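Local coordinates for protein endo-beta-1,2-glucanase (Talaromyces funiculosus, PDB 6IMV) that hydrolyses internal beta-1,2-glucosidic linkages of beta-1,2-glucan, acting as an endo-type fungal glycoside hydrolase, at residues V281-H286 / P368-Q373; G291-Q296 / F324-R329; W300-E305 / T382-F387; A330-S335 / V484-P489. All coordinates share one frame; numbering follows the deposited sequence.

Contact 1: V281-H286 / P368-Q373. With NAG (2-acetamido-2-deoxy-beta-D-glucopyranose), chain H.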
# COMPACT_ATOMS: atom_id res chain seq x y z
N VAL A 281 -12.05 -13.52 11.48
CA VAL A 281 -13.17 -13.40 12.41
C VAL A 281 -14.27 -12.52 11.79
O VAL A 281 -14.00 -11.46 11.22
CB VAL A 281 -12.70 -12.86 13.78
CG1 VAL A 281 -13.87 -12.64 14.75
CG2 VAL A 281 -11.65 -13.75 14.41
N SER A 282 -15.51 -12.96 11.96
CA SER A 282 -16.70 -12.21 11.56
C SER A 282 -17.18 -11.36 12.74
O SER A 282 -17.32 -11.87 13.83
CB SER A 282 -17.79 -13.14 11.11
OG SER A 282 -18.88 -12.44 10.57
N VAL A 283 -17.41 -10.07 12.51
CA VAL A 283 -18.04 -9.21 13.50
C VAL A 283 -19.00 -8.27 12.78
O VAL A 283 -18.85 -8.00 11.58
CB VAL A 283 -17.02 -8.41 14.34
CG1 VAL A 283 -16.20 -9.31 15.23
CG2 VAL A 283 -16.12 -7.52 13.48
N ASP A 284 -19.97 -7.76 13.53
CA ASP A 284 -20.96 -6.85 13.00
C ASP A 284 -20.65 -5.43 13.49
O ASP A 284 -20.57 -5.18 14.71
CB ASP A 284 -22.37 -7.30 13.38
CG ASP A 284 -22.88 -8.52 12.62
OD1 ASP A 284 -22.21 -8.98 11.65
OD2 ASP A 284 -23.95 -9.00 13.02
N TYR A 285 -20.48 -4.51 12.54
CA TYR A 285 -20.47 -3.09 12.84
C TYR A 285 -21.91 -2.63 13.09
O TYR A 285 -22.79 -2.88 12.28
CB TYR A 285 -19.91 -2.26 11.68
CG TYR A 285 -19.93 -0.78 11.96
CD1 TYR A 285 -18.86 -0.15 12.57
CD2 TYR A 285 -21.05 -0.02 11.68
CE1 TYR A 285 -18.89 1.21 12.85
CE2 TYR A 285 -21.11 1.33 11.98
CZ TYR A 285 -20.02 1.95 12.56
OH TYR A 285 -20.09 3.29 12.82
N HIS A 286 -22.13 -1.94 14.21
CA HIS A 286 -23.46 -1.43 14.54
C HIS A 286 -23.32 -0.28 15.53
O HIS A 286 -23.02 -0.52 16.69
CB HIS A 286 -24.38 -2.55 15.05
CG HIS A 286 -25.83 -2.21 15.02
ND1 HIS A 286 -26.78 -2.96 15.69
CD2 HIS A 286 -26.51 -1.21 14.40
CE1 HIS A 286 -27.98 -2.44 15.50
NE2 HIS A 286 -27.84 -1.37 14.71
N PRO A 368 -12.59 1.21 16.07
CA PRO A 368 -12.34 0.34 17.21
C PRO A 368 -13.36 -0.78 17.46
O PRO A 368 -12.97 -1.84 17.89
CB PRO A 368 -12.33 1.27 18.45
CG PRO A 368 -12.50 2.69 17.94
CD PRO A 368 -12.64 2.63 16.43
N SER A 369 -14.64 -0.54 17.17
CA SER A 369 -15.72 -1.50 17.50
C SER A 369 -15.64 -2.76 16.63
O SER A 369 -16.32 -3.74 16.92
CB SER A 369 -17.08 -0.84 17.40
OG SER A 369 -17.33 -0.38 16.08
N ILE A 370 -14.86 -2.73 15.55
CA ILE A 370 -14.72 -3.87 14.64
C ILE A 370 -13.23 -4.21 14.47
O ILE A 370 -12.81 -4.66 13.40
CB ILE A 370 -15.41 -3.57 13.30
CG1 ILE A 370 -14.97 -2.23 12.72
CG2 ILE A 370 -16.92 -3.65 13.45
CD1 ILE A 370 -15.52 -1.93 11.34
N ALA A 371 -12.46 -3.98 15.54
CA ALA A 371 -10.99 -4.08 15.54
C ALA A 371 -10.53 -4.93 16.73
O ALA A 371 -11.13 -4.89 17.80
CB ALA A 371 -10.38 -2.70 15.61
N ASN A 372 -9.46 -5.69 16.51
CA ASN A 372 -8.75 -6.42 17.54
C ASN A 372 -8.20 -5.44 18.60
O ASN A 372 -8.28 -5.69 19.81
CB ASN A 372 -7.60 -7.22 16.93
CG ASN A 372 -6.91 -8.11 17.95
OD1 ASN A 372 -5.86 -7.75 18.47
ND2 ASN A 372 -7.51 -9.25 18.23
N GLN A 373 -7.64 -4.33 18.11
CA GLN A 373 -7.01 -3.31 18.94
C GLN A 373 -7.95 -2.12 19.11
O GLN A 373 -8.10 -1.32 18.19
CB GLN A 373 -5.70 -2.88 18.28
CG GLN A 373 -4.71 -4.02 18.09
CD GLN A 373 -4.09 -4.42 19.40
OE1 GLN A 373 -3.46 -3.62 20.08
NE2 GLN A 373 -4.25 -5.68 19.76
C1 NAG H . -6.95 -10.20 19.16
C2 NAG H . -8.02 -10.75 20.09
C3 NAG H . -7.39 -11.86 20.92
C4 NAG H . -6.91 -12.96 19.98
C5 NAG H . -5.78 -12.36 19.12
C6 NAG H . -5.17 -13.35 18.14
C7 NAG H . -9.74 -9.14 20.82
C8 NAG H . -10.07 -8.07 21.80
N2 NAG H . -8.55 -9.73 20.97
O3 NAG H . -8.37 -12.38 21.81
O4 NAG H . -6.53 -14.13 20.71
O5 NAG H . -6.34 -11.26 18.39
O6 NAG H . -6.21 -14.03 17.43
O7 NAG H . -10.51 -9.44 19.94
O HOH W 1 -19.14 -4.19 16.77
O HOH W 2 -19.96 -1.51 16.01
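Ile370 lays its CG2 methyl against Tyr285 on one strand of the antiparallel beta-hairpin made by 282-287 and 290-296. That methyl stands 3.6 Å from Tyr285 CA and also touches Tyr285 CB, while Val283 CG2 reaches Ile370 CG2 at 4.0 Å, so a single branch packs on both residues. The other branch starts with CG1 between the backbone N and the carbonyl carbon (chi1 50°) and ends with CD1 4.0 Å from Tyr285 CD1, an oblique approach to the ring. Ser369 OG lies near the same ring atom. Two waters bridge the segments: one donates to both Asp284 O and Ser369 O, and the other accepts from His286 N and is hydrogen-bonded to Ser369 OG. Further out, Tyr285 OH bonds Asn334 of helix 318-337, Asp284 turns its carboxylate to Thr294 and Lys480, and the backbone of Ile370 pairs with Gly298. The loop also carries an N-linked glycan whose first sugar is hydrogen-bonded to Lys297 and Gln279. Its C1 is joined to Asn372 ND2 at 1.4 Å, and Asn372 OD1 accepts a nearly straight bond (N-H...O 166°) from Gln373 NE2 at 2.9 Å.

Contact 2: G291-Q296 / F324-R329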
# COMPACT_ATOMS: atom_id res chain seq x y z
N GLY A 291 -26.21 -0.07 10.53
CA GLY A 291 -25.93 -1.50 10.64
C GLY A 291 -27.10 -2.28 11.21
O GLY A 291 -28.19 -1.74 11.38
N PRO A 292 -26.93 -3.58 11.54
CA PRO A 292 -25.61 -4.22 11.54
C PRO A 292 -25.03 -4.45 10.13
O PRO A 292 -25.78 -4.72 9.21
CB PRO A 292 -25.87 -5.55 12.25
CG PRO A 292 -27.33 -5.84 11.95
CD PRO A 292 -28.00 -4.49 11.96
N ILE A 293 -23.71 -4.32 10.02
CA ILE A 293 -22.96 -4.67 8.81
C ILE A 293 -21.87 -5.69 9.20
O ILE A 293 -20.98 -5.36 9.98
CB ILE A 293 -22.34 -3.44 8.13
CG1 ILE A 293 -23.37 -2.36 7.80
CG2 ILE A 293 -21.59 -3.87 6.88
CD1 ILE A 293 -22.77 -0.98 7.61
N THR A 294 -21.94 -6.89 8.63
CA THR A 294 -20.95 -7.93 8.88
C THR A 294 -19.68 -7.61 8.10
O THR A 294 -19.71 -7.41 6.87
CB THR A 294 -21.47 -9.32 8.48
OG1 THR A 294 -22.69 -9.55 9.16
CG2 THR A 294 -20.47 -10.42 8.79
N VAL A 295 -18.56 -7.59 8.83
CA VAL A 295 -17.25 -7.33 8.26
C VAL A 295 -16.25 -8.35 8.78
O VAL A 295 -16.46 -9.00 9.81
CB VAL A 295 -16.78 -5.89 8.58
CG1 VAL A 295 -17.73 -4.86 8.01
CG2 VAL A 295 -16.59 -5.68 10.07
N GLN A 296 -15.13 -8.44 8.07
CA GLN A 296 -13.91 -9.03 8.59
C GLN A 296 -13.35 -8.13 9.69
O GLN A 296 -13.05 -6.95 9.46
CB GLN A 296 -12.87 -9.16 7.48
CG GLN A 296 -11.54 -9.73 7.96
CD GLN A 296 -10.55 -9.80 6.83
OE1 GLN A 296 -10.43 -10.83 6.17
NE2 GLN A 296 -9.86 -8.70 6.60
N PHE A 324 -15.71 -7.60 1.71
CA PHE A 324 -14.88 -6.40 1.59
C PHE A 324 -15.72 -5.20 1.11
O PHE A 324 -15.40 -4.06 1.44
CB PHE A 324 -13.66 -6.69 0.72
CG PHE A 324 -12.54 -7.35 1.49
CD1 PHE A 324 -12.64 -8.68 1.87
CD2 PHE A 324 -11.42 -6.64 1.88
CE1 PHE A 324 -11.62 -9.29 2.58
CE2 PHE A 324 -10.41 -7.24 2.61
CZ PHE A 324 -10.50 -8.58 2.94
N GLN A 325 -16.79 -5.45 0.35
CA GLN A 325 -17.73 -4.39 0.01
C GLN A 325 -18.39 -3.88 1.31
O GLN A 325 -18.52 -2.69 1.53
CB GLN A 325 -18.77 -4.84 -1.02
CG GLN A 325 -19.58 -3.68 -1.60
CD GLN A 325 -20.39 -4.02 -2.83
OE1 GLN A 325 -20.56 -5.17 -3.20
NE2 GLN A 325 -20.94 -3.00 -3.45
N ASN A 326 -18.82 -4.82 2.17
CA ASN A 326 -19.40 -4.47 3.47
C ASN A 326 -18.44 -3.58 4.26
O ASN A 326 -18.87 -2.65 4.92
CB ASN A 326 -19.77 -5.73 4.26
CG ASN A 326 -21.17 -6.23 4.00
OD1 ASN A 326 -21.83 -5.83 3.04
ND2 ASN A 326 -21.65 -7.11 4.87
N ALA A 327 -17.13 -3.86 4.18
CA ALA A 327 -16.12 -3.08 4.92
C ALA A 327 -16.28 -1.59 4.58
O ALA A 327 -16.09 -0.74 5.46
CB ALA A 327 -14.73 -3.56 4.60
N GLU A 328 -16.60 -1.28 3.32
CA GLU A 328 -16.67 0.10 2.83
C GLU A 328 -18.01 0.73 3.19
O GLU A 328 -18.09 1.93 3.32
CB GLU A 328 -16.36 0.15 1.34
CG GLU A 328 -14.99 -0.41 1.01
CD GLU A 328 -13.88 0.05 1.95
OE1 GLU A 328 -13.78 1.28 2.19
OE2 GLU A 328 -13.15 -0.83 2.47
N ARG A 329 -19.06 -0.10 3.33
CA ARG A 329 -20.32 0.36 3.90
C ARG A 329 -20.06 0.86 5.33
O ARG A 329 -20.49 1.94 5.71
CB ARG A 329 -21.36 -0.76 3.95
CG ARG A 329 -21.72 -1.35 2.59
CD ARG A 329 -22.68 -2.51 2.75
NE ARG A 329 -22.56 -3.47 1.67
CZ ARG A 329 -23.09 -3.30 0.47
NH1 ARG A 329 -23.76 -2.19 0.19
NH2 ARG A 329 -22.95 -4.25 -0.45
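Asn326 supplies the polar link between strand 291-296 and helix 324-329: its ND2 donates to Thr294 O at 2.8 Å, lying in the carbonyl plane on a lone pair (N-H...O 159°). The other end of the amide is held too, since Arg329 NE donates to Asn326 OD1 at 2.8 Å, which fixes the flip of the group. Arg329 NH1 in turn bonds Val484 O. An alanine in place of Asn326 would probably leave Thr294 O without this donor and the Arg329 guanidinium freer to turn.

Apolar packing flanks this bond. Ile293, with CG2 anti to the backbone N, sets that methyl 3.7 Å from Asn326 CB and brings CD1 to 3.9 Å from Arg329 CB. Val295 CG1 rests 3.9 Å from Ala327 CA. A third kind of contact involves Gln296, whose extended chain carries its amide to Phe324; NE2 is 3.7 Å from Phe324 CZ, with amide and ring planes 82° apart, while OE1 is bonded to Tyr472. With the segment axes 7.0 Å apart at closest approach, this is a buried helix-on-sheet packing, in which one strand of a beta-hairpin lies across helix 318-337.

Contact 3: W300-E305 / T382-F387. With GLC (alpha-D-glucopyranose), chain D.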
# COMPACT_ATOMS: atom_id res chain seq x y z
N TRP A 300 -6.68 -2.71 13.50
CA TRP A 300 -7.31 -1.44 13.90
C TRP A 300 -8.55 -1.15 13.05
O TRP A 300 -9.32 -0.27 13.39
CB TRP A 300 -6.33 -0.28 13.79
CG TRP A 300 -5.10 -0.45 14.62
CD1 TRP A 300 -5.01 -0.37 15.97
CD2 TRP A 300 -3.77 -0.73 14.13
NE1 TRP A 300 -3.72 -0.62 16.37
CE2 TRP A 300 -2.93 -0.81 15.26
CE3 TRP A 300 -3.22 -0.91 12.86
CZ2 TRP A 300 -1.57 -1.06 15.16
CZ3 TRP A 300 -1.87 -1.17 12.75
CH2 TRP A 300 -1.06 -1.25 13.89
N PHE A 301 -8.69 -1.86 11.93
CA PHE A 301 -9.57 -1.51 10.80
C PHE A 301 -9.09 -0.20 10.15
O PHE A 301 -9.90 0.58 9.63
CB PHE A 301 -11.05 -1.44 11.21
CG PHE A 301 -12.00 -1.93 10.15
CD1 PHE A 301 -12.31 -3.28 10.05
CD2 PHE A 301 -12.55 -1.06 9.22
CE1 PHE A 301 -13.17 -3.75 9.07
CE2 PHE A 301 -13.42 -1.52 8.24
CZ PHE A 301 -13.72 -2.86 8.16
N SER A 302 -7.77 0.03 10.20
CA SER A 302 -7.09 0.96 9.32
C SER A 302 -7.24 0.46 7.87
O SER A 302 -7.11 -0.75 7.62
CB SER A 302 -5.63 1.07 9.69
OG SER A 302 -4.88 1.70 8.66
N SER A 303 -7.46 1.40 6.94
CA SER A 303 -7.62 1.08 5.53
C SER A 303 -6.42 0.27 5.01
O SER A 303 -6.59 -0.59 4.15
CB SER A 303 -7.83 2.33 4.70
OG SER A 303 -9.02 3.00 5.09
N HIS A 304 -5.21 0.55 5.52
CA HIS A 304 -3.98 -0.06 4.99
C HIS A 304 -4.03 -1.59 5.11
O HIS A 304 -3.39 -2.27 4.32
CB HIS A 304 -2.72 0.52 5.66
CG HIS A 304 -2.34 -0.16 6.93
ND1 HIS A 304 -2.97 0.13 8.13
CD2 HIS A 304 -1.42 -1.10 7.20
CE1 HIS A 304 -2.45 -0.63 9.09
NE2 HIS A 304 -1.50 -1.38 8.55
N GLU A 305 -4.80 -2.10 6.08
CA GLU A 305 -4.89 -3.55 6.36
C GLU A 305 -5.46 -4.33 5.16
O GLU A 305 -5.32 -5.55 5.11
CB GLU A 305 -5.73 -3.81 7.61
CG GLU A 305 -5.11 -3.24 8.87
CD GLU A 305 -6.08 -3.08 10.04
OE1 GLU A 305 -7.14 -3.74 10.05
OE2 GLU A 305 -5.79 -2.26 10.94
N THR A 382 -6.82 10.93 6.92
CA THR A 382 -5.91 10.93 5.77
C THR A 382 -6.66 10.55 4.49
O THR A 382 -7.48 9.64 4.48
CB THR A 382 -4.71 10.00 6.00
OG1 THR A 382 -3.90 9.99 4.82
CG2 THR A 382 -5.11 8.58 6.34
N PRO A 383 -6.35 11.23 3.36
CA PRO A 383 -6.95 10.88 2.07
C PRO A 383 -6.79 9.41 1.65
O PRO A 383 -7.70 8.87 1.01
CB PRO A 383 -6.22 11.81 1.09
CG PRO A 383 -5.87 13.02 1.94
CD PRO A 383 -5.48 12.41 3.27
N TYR A 384 -5.68 8.75 2.00
CA TYR A 384 -5.43 7.38 1.49
C TYR A 384 -6.38 6.36 2.14
O TYR A 384 -6.50 5.23 1.63
CB TYR A 384 -3.96 7.00 1.63
CG TYR A 384 -3.56 6.16 2.81
CD1 TYR A 384 -3.19 6.74 4.01
CD2 TYR A 384 -3.47 4.78 2.71
CE1 TYR A 384 -2.77 5.98 5.09
CE2 TYR A 384 -3.06 4.00 3.78
CZ TYR A 384 -2.71 4.60 4.98
OH TYR A 384 -2.30 3.83 6.04
N SER A 385 -7.07 6.75 3.22
CA SER A 385 -8.13 5.95 3.83
C SER A 385 -9.19 5.52 2.81
O SER A 385 -9.89 4.53 3.01
CB SER A 385 -8.77 6.67 4.99
OG SER A 385 -9.44 7.84 4.56
N VAL A 386 -9.31 6.26 1.70
CA VAL A 386 -10.32 6.00 0.67
C VAL A 386 -9.89 4.88 -0.29
O VAL A 386 -10.70 4.47 -1.11
CB VAL A 386 -10.65 7.26 -0.14
CG1 VAL A 386 -10.93 8.47 0.74
CG2 VAL A 386 -9.57 7.57 -1.17
N PHE A 387 -8.63 4.43 -0.27
CA PHE A 387 -8.17 3.54 -1.36
C PHE A 387 -9.05 2.29 -1.45
O PHE A 387 -9.42 1.92 -2.56
CB PHE A 387 -6.66 3.27 -1.29
CG PHE A 387 -6.22 2.09 -0.46
CD1 PHE A 387 -6.39 0.79 -0.92
CD2 PHE A 387 -5.57 2.28 0.75
CE1 PHE A 387 -5.96 -0.29 -0.17
CE2 PHE A 387 -5.15 1.20 1.50
CZ PHE A 387 -5.33 -0.08 1.04
C1 GLC D . 1.93 -4.81 12.14
C2 GLC D . 2.19 -4.38 10.72
C3 GLC D . 0.94 -3.77 10.10
C4 GLC D . -0.18 -4.79 10.14
C5 GLC D . -0.41 -5.22 11.59
C6 GLC D . -1.43 -6.35 11.68
O1 GLC D . 1.70 -3.59 12.89
O2 GLC D . 3.22 -3.38 10.75
O3 GLC D . 1.17 -3.38 8.74
O4 GLC D . -1.36 -4.23 9.54
O5 GLC D . 0.81 -5.68 12.18
O6 GLC D . -0.97 -7.51 10.98
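His304 holds CG between the backbone N and the carbonyl carbon (chi1 86°); its side chain runs beside that of Tyr384, pointing the same way, with CB 3.4 Å from Tyr384 OH at the edge of the tyrosine ring. Phe387 adopts the same kind of first torsion (chi1 89°), and its ring meets the 3-10 turn 303-305 with CZ 3.4 Å from Ser303 O and His304 CA at its edge. The direct polar tie comes from Ser303, whose OG donates to Ser385 O at 2.7 Å, in the carbonyl plane on a lone pair. Ser385 is braced, its N and OG both bonding Thr382 O, and Tyr384 OH is bonded to Ser346 O.

His304 ND1 shares a short 2.5 Å hydrogen bond with Ser302 OG. Glu305 CG lies over one face of the histidine toward the rim, and Trp300 CE3 sits at the edge. NE2 donates to O4 of a bound alpha-D-glucopyranose at 3.0 Å and more weakly to its O3. An alanine at His304 would probably leave the sugar O4 without this donor and Ser302 OG without its ND1 partner. Glu305 OE2 accepts from Trp300 N at 2.7 Å, tying the carboxylate back to the start of the segment. With Glu250 and Asp247 also hydrogen-bonded to the sugar, probably part of the sophorose in this complex, the turn lines the saccharide-binding site, consistent with the cleft of a glycoside hydrolase.

Contact 4: A330-S335 / V484-P489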
# COMPACT_ATOMS: atom_id res chain seq x y z
N ALA A 330 -19.33 0.03 6.10
CA ALA A 330 -19.00 0.34 7.48
C ALA A 330 -18.06 1.55 7.55
O ALA A 330 -18.26 2.44 8.39
CB ALA A 330 -18.40 -0.88 8.13
N ARG A 331 -17.06 1.60 6.67
CA ARG A 331 -16.00 2.62 6.79
C ARG A 331 -16.59 4.00 6.49
O ARG A 331 -16.34 4.96 7.25
CB ARG A 331 -14.81 2.30 5.87
CG ARG A 331 -13.49 2.94 6.29
CD ARG A 331 -12.39 2.83 5.23
NE ARG A 331 -12.19 1.48 4.72
CZ ARG A 331 -11.60 0.48 5.38
NH1 ARG A 331 -11.06 0.70 6.57
NH2 ARG A 331 -11.60 -0.73 4.86
N THR A 332 -17.33 4.11 5.38
CA THR A 332 -17.92 5.39 4.98
C THR A 332 -18.99 5.82 6.01
O THR A 332 -18.98 6.94 6.49
CB THR A 332 -18.48 5.35 3.55
OG1 THR A 332 -19.48 4.34 3.40
CG2 THR A 332 -17.39 5.11 2.52
N CYS A 333 -19.91 4.91 6.34
CA CYS A 333 -21.06 5.27 7.18
C CYS A 333 -20.63 5.47 8.64
O CYS A 333 -21.25 6.28 9.33
CB CYS A 333 -22.18 4.24 7.04
SG CYS A 333 -22.85 4.19 5.36
N ASN A 334 -19.56 4.80 9.08
CA ASN A 334 -19.00 5.01 10.42
C ASN A 334 -18.61 6.48 10.58
O ASN A 334 -18.84 7.07 11.64
CB ASN A 334 -17.78 4.13 10.72
CG ASN A 334 -17.05 4.51 12.00
OD1 ASN A 334 -15.95 5.05 11.95
ND2 ASN A 334 -17.65 4.24 13.15
N SER A 335 -18.02 7.07 9.53
CA SER A 335 -17.55 8.44 9.60
C SER A 335 -18.73 9.43 9.63
O SER A 335 -18.66 10.43 10.35
CB SER A 335 -16.57 8.74 8.51
OG SER A 335 -15.28 8.29 8.89
N VAL A 484 -27.09 -1.79 3.04
CA VAL A 484 -26.69 -0.46 3.49
C VAL A 484 -25.86 0.21 2.40
O VAL A 484 -24.74 -0.22 2.13
CB VAL A 484 -25.95 -0.51 4.84
CG1 VAL A 484 -25.42 0.86 5.23
CG2 VAL A 484 -26.83 -1.10 5.94
N PRO A 485 -26.35 1.28 1.74
CA PRO A 485 -25.56 1.99 0.74
C PRO A 485 -24.31 2.64 1.35
O PRO A 485 -24.31 2.97 2.56
CB PRO A 485 -26.51 3.08 0.23
CG PRO A 485 -27.89 2.55 0.57
CD PRO A 485 -27.69 1.88 1.91
N PHE A 486 -23.27 2.82 0.52
CA PHE A 486 -22.13 3.62 0.91
C PHE A 486 -22.61 5.03 1.28
O PHE A 486 -23.54 5.55 0.67
CB PHE A 486 -21.09 3.74 -0.21
CG PHE A 486 -20.33 2.49 -0.58
CD1 PHE A 486 -20.46 1.30 0.11
CD2 PHE A 486 -19.42 2.53 -1.63
CE1 PHE A 486 -19.75 0.18 -0.27
CE2 PHE A 486 -18.68 1.42 -2.00
CZ PHE A 486 -18.88 0.23 -1.34
N CYS A 487 -21.97 5.62 2.29
CA CYS A 487 -22.31 6.96 2.75
C CYS A 487 -21.35 7.98 2.12
O CYS A 487 -20.20 7.66 1.80
CB CYS A 487 -22.26 7.03 4.28
SG CYS A 487 -23.60 6.09 5.07
N LEU A 488 -21.86 9.19 1.91
CA LEU A 488 -21.10 10.32 1.41
C LEU A 488 -20.75 11.23 2.59
O LEU A 488 -21.46 11.23 3.60
CB LEU A 488 -21.94 11.08 0.37
CG LEU A 488 -21.94 10.52 -1.06
CD1 LEU A 488 -20.55 10.43 -1.64
CD2 LEU A 488 -22.62 9.16 -1.13
N PRO A 489 -19.66 12.03 2.51
CA PRO A 489 -19.29 12.96 3.57
C PRO A 489 -20.43 13.92 3.95
O PRO A 489 -21.10 14.42 3.07
CB PRO A 489 -18.13 13.79 3.01
CG PRO A 489 -17.65 13.04 1.77
CD PRO A 489 -18.76 12.10 1.35
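Cys333 and Cys487 are joined by a disulfide, SG to SG 2.1 Å, with a torsion about the S-S bond of 94° and both sulfurs anti to their carbonyl carbons. The joint is compact: Cys487 CB lies 3.6 Å from Cys333 CA. Next to it Thr332 holds OG1 between its backbone N and carbonyl carbon (chi1 59°), and this hydroxyl accepts from Cys487 N at 3.0 Å in an almost straight bond (N-H...O 169°). It is also hydrogen-bonded to Glu328 O, one turn back, so two partners fix the hydroxyl. Helix 318-337 is stitched covalently to the extended segment that follows helix 461-475 near the C terminus. Cys487 O continues the connection by accepting from Trp400 NE1 of helix 394-405.

Toward Val484 the contact thins out. Val484 CG1 is 4.2 Å from Cys333 SG, and Pro485 O approaches the same sulfur at 3.4 Å, while Pro485, exposed, turns its CB away from the helix. Phe486 is intermediate: its CB reaches Thr332 OG1 at 4.0 Å, and its ring atoms CE1 and CZ touch Gln325, Glu328 and Arg329, earlier in the helix. Leu488 turns away from 330-335 and packs on Gln23 and Leu27 of helix 23-28.

Overall arrangement
Following the chain from the N terminus, contact 1 opens first, on strand 282-287; its partner loop 368-373 arrives 82 residues later. Contact 2 is nested inside the loop that contact 1 closes, closing the shorter connection between strand 290-296 and helix 318-337. Contact 3 opens before contact 2 has closed and ends at loop 382-387, crossing contacts 1 and 2. Contact 4 opens on the helix after contact 2 closes, crosses contacts 1 and 3, and closes last at 484-489. Helix 318-337 serves contacts 2 and 4, and its Arg331 lies against the turn of contact 3. Together they tie the hairpin, this helix, the sugar-binding turn, both loops and the C-terminal segment to one another.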